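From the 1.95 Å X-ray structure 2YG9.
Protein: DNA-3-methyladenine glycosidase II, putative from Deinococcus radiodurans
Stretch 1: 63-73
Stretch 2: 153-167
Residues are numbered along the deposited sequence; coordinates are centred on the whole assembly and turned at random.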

# COMPACT_ATOMS: atom_id res chain seq x y z
N GLY A 63 4.16 8.85 -9.12
CA GLY A 63 3.07 9.70 -8.72
C GLY A 63 2.23 9.10 -7.61
O GLY A 63 1.86 9.81 -6.68
N ARG A 64 1.92 7.80 -7.67
CA ARG A 64 1.18 7.18 -6.58
C ARG A 64 1.96 7.14 -5.28
O ARG A 64 1.35 7.28 -4.22
N LEU A 65 3.27 6.97 -5.38
CA LEU A 65 4.16 7.05 -4.22
C LEU A 65 4.04 8.43 -3.59
O LEU A 65 3.84 8.55 -2.38
N VAL A 66 4.14 9.46 -4.42
CA VAL A 66 4.09 10.84 -3.97
C VAL A 66 2.72 11.13 -3.36
O VAL A 66 2.64 11.72 -2.30
N ARG A 67 1.65 10.63 -4.00
CA ARG A 67 0.28 10.78 -3.43
C ARG A 67 0.19 10.18 -2.02
O ARG A 67 -0.34 10.80 -1.13
N SER A 68 0.72 8.98 -1.87
CA SER A 68 0.67 8.25 -0.60
C SER A 68 1.37 9.07 0.51
O SER A 68 0.79 9.35 1.58
N VAL A 69 2.60 9.50 0.21
CA VAL A 69 3.42 10.24 1.13
C VAL A 69 2.73 11.55 1.54
O VAL A 69 2.58 11.85 2.73
N ALA A 70 2.33 12.31 0.54
CA ALA A 70 1.66 13.59 0.75
C ALA A 70 0.40 13.49 1.57
O ALA A 70 0.14 14.36 2.39
N GLY A 71 -0.39 12.44 1.36
CA GLY A 71 -1.63 12.24 2.06
C GLY A 71 -1.56 11.73 3.50
O GLY A 71 -2.58 11.74 4.16
N GLN A 72 -0.39 11.27 3.96
CA GLN A 72 -0.27 10.60 5.26
C GLN A 72 -0.70 11.49 6.42
O GLN A 72 -0.31 12.64 6.49
N GLN A 73 -1.55 10.95 7.31
CA GLN A 73 -2.14 11.68 8.46
C GLN A 73 -3.17 12.77 8.11
O GLN A 73 -3.69 13.40 9.02
N GLY A 153 11.71 8.61 5.67
CA GLY A 153 10.25 8.73 5.88
C GLY A 153 9.43 7.56 5.33
O GLY A 153 8.21 7.50 5.54
N ILE A 154 10.08 6.66 4.61
CA ILE A 154 9.38 5.52 4.04
C ILE A 154 9.97 4.29 4.72
O ILE A 154 11.16 4.02 4.54
N GLY A 155 9.16 3.62 5.56
CA GLY A 155 9.55 2.38 6.20
C GLY A 155 8.97 1.21 5.45
O GLY A 155 8.38 1.36 4.35
N ARG A 156 9.13 0.03 6.03
CA ARG A 156 8.58 -1.19 5.46
C ARG A 156 7.04 -1.10 5.27
O ARG A 156 6.51 -1.54 4.27
N TRP A 157 6.34 -0.54 6.26
CA TRP A 157 4.87 -0.48 6.20
C TRP A 157 4.37 0.33 4.99
O TRP A 157 3.52 -0.10 4.23
N THR A 158 4.91 1.52 4.82
CA THR A 158 4.59 2.35 3.67
C THR A 158 4.93 1.64 2.34
O THR A 158 4.16 1.68 1.38
N ALA A 159 6.12 1.04 2.28
CA ALA A 159 6.55 0.28 1.09
C ALA A 159 5.57 -0.84 0.76
O ALA A 159 5.16 -1.01 -0.39
N GLU A 160 5.13 -1.55 1.79
CA GLU A 160 4.20 -2.68 1.66
C GLU A 160 2.80 -2.25 1.28
O GLU A 160 2.14 -2.92 0.49
N MET A 161 2.34 -1.13 1.82
CA MET A 161 1.06 -0.56 1.45
C MET A 161 1.09 -0.13 -0.03
O MET A 161 0.09 -0.20 -0.75
N PHE A 162 2.23 0.39 -0.44
CA PHE A 162 2.44 0.80 -1.84
C PHE A 162 2.38 -0.39 -2.84
O PHE A 162 1.73 -0.35 -3.89
N LEU A 163 3.06 -1.45 -2.49
CA LEU A 163 2.95 -2.69 -3.25
C LEU A 163 1.52 -3.18 -3.35
O LEU A 163 1.04 -3.53 -4.46
N LEU A 164 0.81 -3.20 -2.21
CA LEU A 164 -0.54 -3.74 -2.16
C LEU A 164 -1.54 -2.85 -2.89
O LEU A 164 -2.26 -3.32 -3.79
N PHE A 165 -1.56 -1.56 -2.55
CA PHE A 165 -2.54 -0.67 -3.09
C PHE A 165 -2.15 -0.00 -4.40
O PHE A 165 -3.04 0.20 -5.22
N ALA A 166 -0.89 0.36 -4.61
CA ALA A 166 -0.53 1.07 -5.87
C ALA A 166 -0.20 0.07 -6.97
O ALA A 166 -0.73 0.13 -8.10
N LEU A 167 0.65 -0.88 -6.64
CA LEU A 167 1.14 -1.83 -7.61
C LEU A 167 0.19 -3.03 -7.72
O LEU A 167 0.36 -3.84 -8.62

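The helix of the first stretch and the helix that starts at Arg156 run 128° apart in direction, with axes 10.8 Å apart at closest approach, and the gap is filled by an apolar cluster around Leu65, with polar contacts at Arg64 and Gln72 and a water bridge at Ser68 alongside it. Leu65 (t, p) supplies much of the cluster: its CB lies 3.8 Å from Phe162 CE1, its CD1 sits over a face of the Phe162 ring (chi1 t), and that same CD1 meets Ile154 CD1 at 3.9 Å. Ile154 (m, t) starts sideways, yet its tip comes nearer and also reaches Val69 CG2, 4.1 Å from its CD1.

At one end Arg64, m at chi1 to chi3, curls over Ala166, whose CA lies 3.6 Å from Arg64 NH2 across a guanidinium face. The turn at 162-166 is of the wider pi type, and Phe165 O receives a weak hydrogen bond from Arg64 NH2 (3.3 Å). Two waters reinforce it: water 2 accepts from Arg64 NH2 and donates to Phe165 O; water 1 accepts from Arg64 NH1 and lies 2.7 Å from Phe165 O.

Toward the other end, Thr158 (m) points inward, and its OG1 accepts a weak hydrogen bond from Gln72 NE2 (3.2 Å). The other half of that amide is satisfied too, since water 4 donates to both Gln72 OE1 and Gly153 O. Water 3 joins Ser68 OG (2.6 Å) to Thr158 O (2.9 Å). Both direct bonds are weak, and waters make the remaining polar links, doubling the direct bond at Arg64 and Phe165.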

# COMPACT_ATOMS: atom_id res chain seq x y z
CB ARG A 64 0.70 5.78 -6.91
CG ARG A 64 -0.51 5.73 -7.90
CD ARG A 64 -1.81 6.23 -7.27
NE ARG A 64 -2.23 5.37 -6.16
CZ ARG A 64 -2.81 4.17 -6.29
NH1 ARG A 64 -3.08 3.66 -7.47
NH2 ARG A 64 -3.13 3.48 -5.21
CB LEU A 65 5.62 6.70 -4.54
CG LEU A 65 6.51 6.70 -3.27
CD1 LEU A 65 5.98 5.75 -2.17
CD2 LEU A 65 7.92 6.40 -3.66
CB VAL A 66 4.42 11.85 -5.11
CG1 VAL A 66 4.02 13.28 -4.69
CG2 VAL A 66 5.89 11.77 -5.48
CB ARG A 67 -0.79 10.11 -4.30
CG ARG A 67 -2.21 10.54 -3.92
CD ARG A 67 -3.26 9.71 -4.61
NE ARG A 67 -3.49 10.14 -5.99
CZ ARG A 67 -4.35 11.10 -6.36
NH1 ARG A 67 -5.05 11.81 -5.46
NH2 ARG A 67 -4.49 11.39 -7.65
CB SER A 68 1.31 6.87 -0.77
OG SER A 68 1.64 6.29 0.49
CB VAL A 69 4.81 10.53 0.51
CG1 VAL A 69 5.61 11.52 1.34
CG2 VAL A 69 5.57 9.22 0.33
CB ALA A 70 1.36 14.25 -0.57
CB GLN A 72 1.17 10.06 5.48
CG GLN A 72 1.41 8.72 4.79
CD GLN A 72 2.88 8.23 4.82
OE1 GLN A 72 3.79 8.96 5.21
NE2 GLN A 72 3.09 6.98 4.41
CB GLN A 73 -1.06 12.32 9.33
CG GLN A 73 -0.24 11.33 10.15
CD GLN A 73 0.73 10.54 9.34
OE1 GLN A 73 1.60 11.11 8.63
NE2 GLN A 73 0.62 9.21 9.42
CB ILE A 154 9.52 5.45 2.50
CG1 ILE A 154 8.85 6.69 1.85
CG2 ILE A 154 8.96 4.09 2.00
CD1 ILE A 154 8.85 6.74 0.33
CB ARG A 156 8.91 -2.35 6.38
CG ARG A 156 8.32 -3.66 5.97
CD ARG A 156 9.18 -4.79 6.45
NE ARG A 156 8.90 -5.88 5.57
CZ ARG A 156 9.73 -6.45 4.72
NH1 ARG A 156 11.04 -6.20 4.66
NH2 ARG A 156 9.20 -7.37 3.98
CB TRP A 157 4.33 0.10 7.51
CG TRP A 157 2.83 0.18 7.50
CD1 TRP A 157 1.95 -0.83 7.79
CD2 TRP A 157 2.05 1.31 7.15
NE1 TRP A 157 0.68 -0.40 7.63
CE2 TRP A 157 0.69 0.92 7.25
CE3 TRP A 157 2.35 2.64 6.79
CZ2 TRP A 157 -0.37 1.80 7.01
CZ3 TRP A 157 1.29 3.52 6.53
CH2 TRP A 157 -0.06 3.08 6.62
CB THR A 158 5.35 3.73 3.75
OG1 THR A 158 4.94 4.41 4.93
CG2 THR A 158 5.08 4.58 2.53
CB ALA A 159 7.98 -0.27 1.29
CB GLU A 160 4.15 -3.44 2.99
CG GLU A 160 5.40 -4.23 3.27
CD GLU A 160 5.40 -4.98 4.62
OE1 GLU A 160 4.81 -4.46 5.61
OE2 GLU A 160 6.01 -6.08 4.70
CB MET A 161 0.75 0.66 2.33
CG MET A 161 0.35 0.38 3.78
SD MET A 161 -0.93 -0.87 3.95
CE MET A 161 0.02 -2.33 4.28
CB PHE A 162 3.77 1.57 -1.93
CG PHE A 162 4.15 2.00 -3.33
CD1 PHE A 162 3.51 3.06 -3.94
CD2 PHE A 162 5.12 1.33 -4.02
CE1 PHE A 162 3.84 3.43 -5.25
CE2 PHE A 162 5.48 1.71 -5.31
CZ PHE A 162 4.87 2.77 -5.90
CB LEU A 163 3.82 -3.79 -2.60
CG LEU A 163 5.26 -3.98 -3.08
CD1 LEU A 163 6.04 -2.71 -3.00
CD2 LEU A 163 5.90 -5.08 -2.24
CB LEU A 164 -0.96 -4.01 -0.72
CG LEU A 164 -2.21 -4.85 -0.40
CD1 LEU A 164 -2.08 -5.25 1.09
CD2 LEU A 164 -3.56 -4.11 -0.65
CB PHE A 165 -2.98 0.37 -2.08
CG PHE A 165 -3.77 -0.17 -0.95
CD1 PHE A 165 -5.11 -0.52 -1.12
CD2 PHE A 165 -3.19 -0.37 0.28
CE1 PHE A 165 -5.86 -1.02 -0.05
CE2 PHE A 165 -3.93 -0.85 1.34
CZ PHE A 165 -5.25 -1.19 1.17
CB ALA A 166 0.64 2.06 -5.67
CB LEU A 167 2.56 -2.28 -7.26
CG LEU A 167 3.61 -1.17 -7.08
CD1 LEU A 167 5.02 -1.70 -6.98
CD2 LEU A 167 3.46 -0.08 -8.16
O HOH W 1 -4.12 0.77 -7.67
O HOH W 2 -5.57 1.45 -5.12
O HOH W 3 2.21 3.75 0.68
O HOH W 4 6.32 9.01 4.24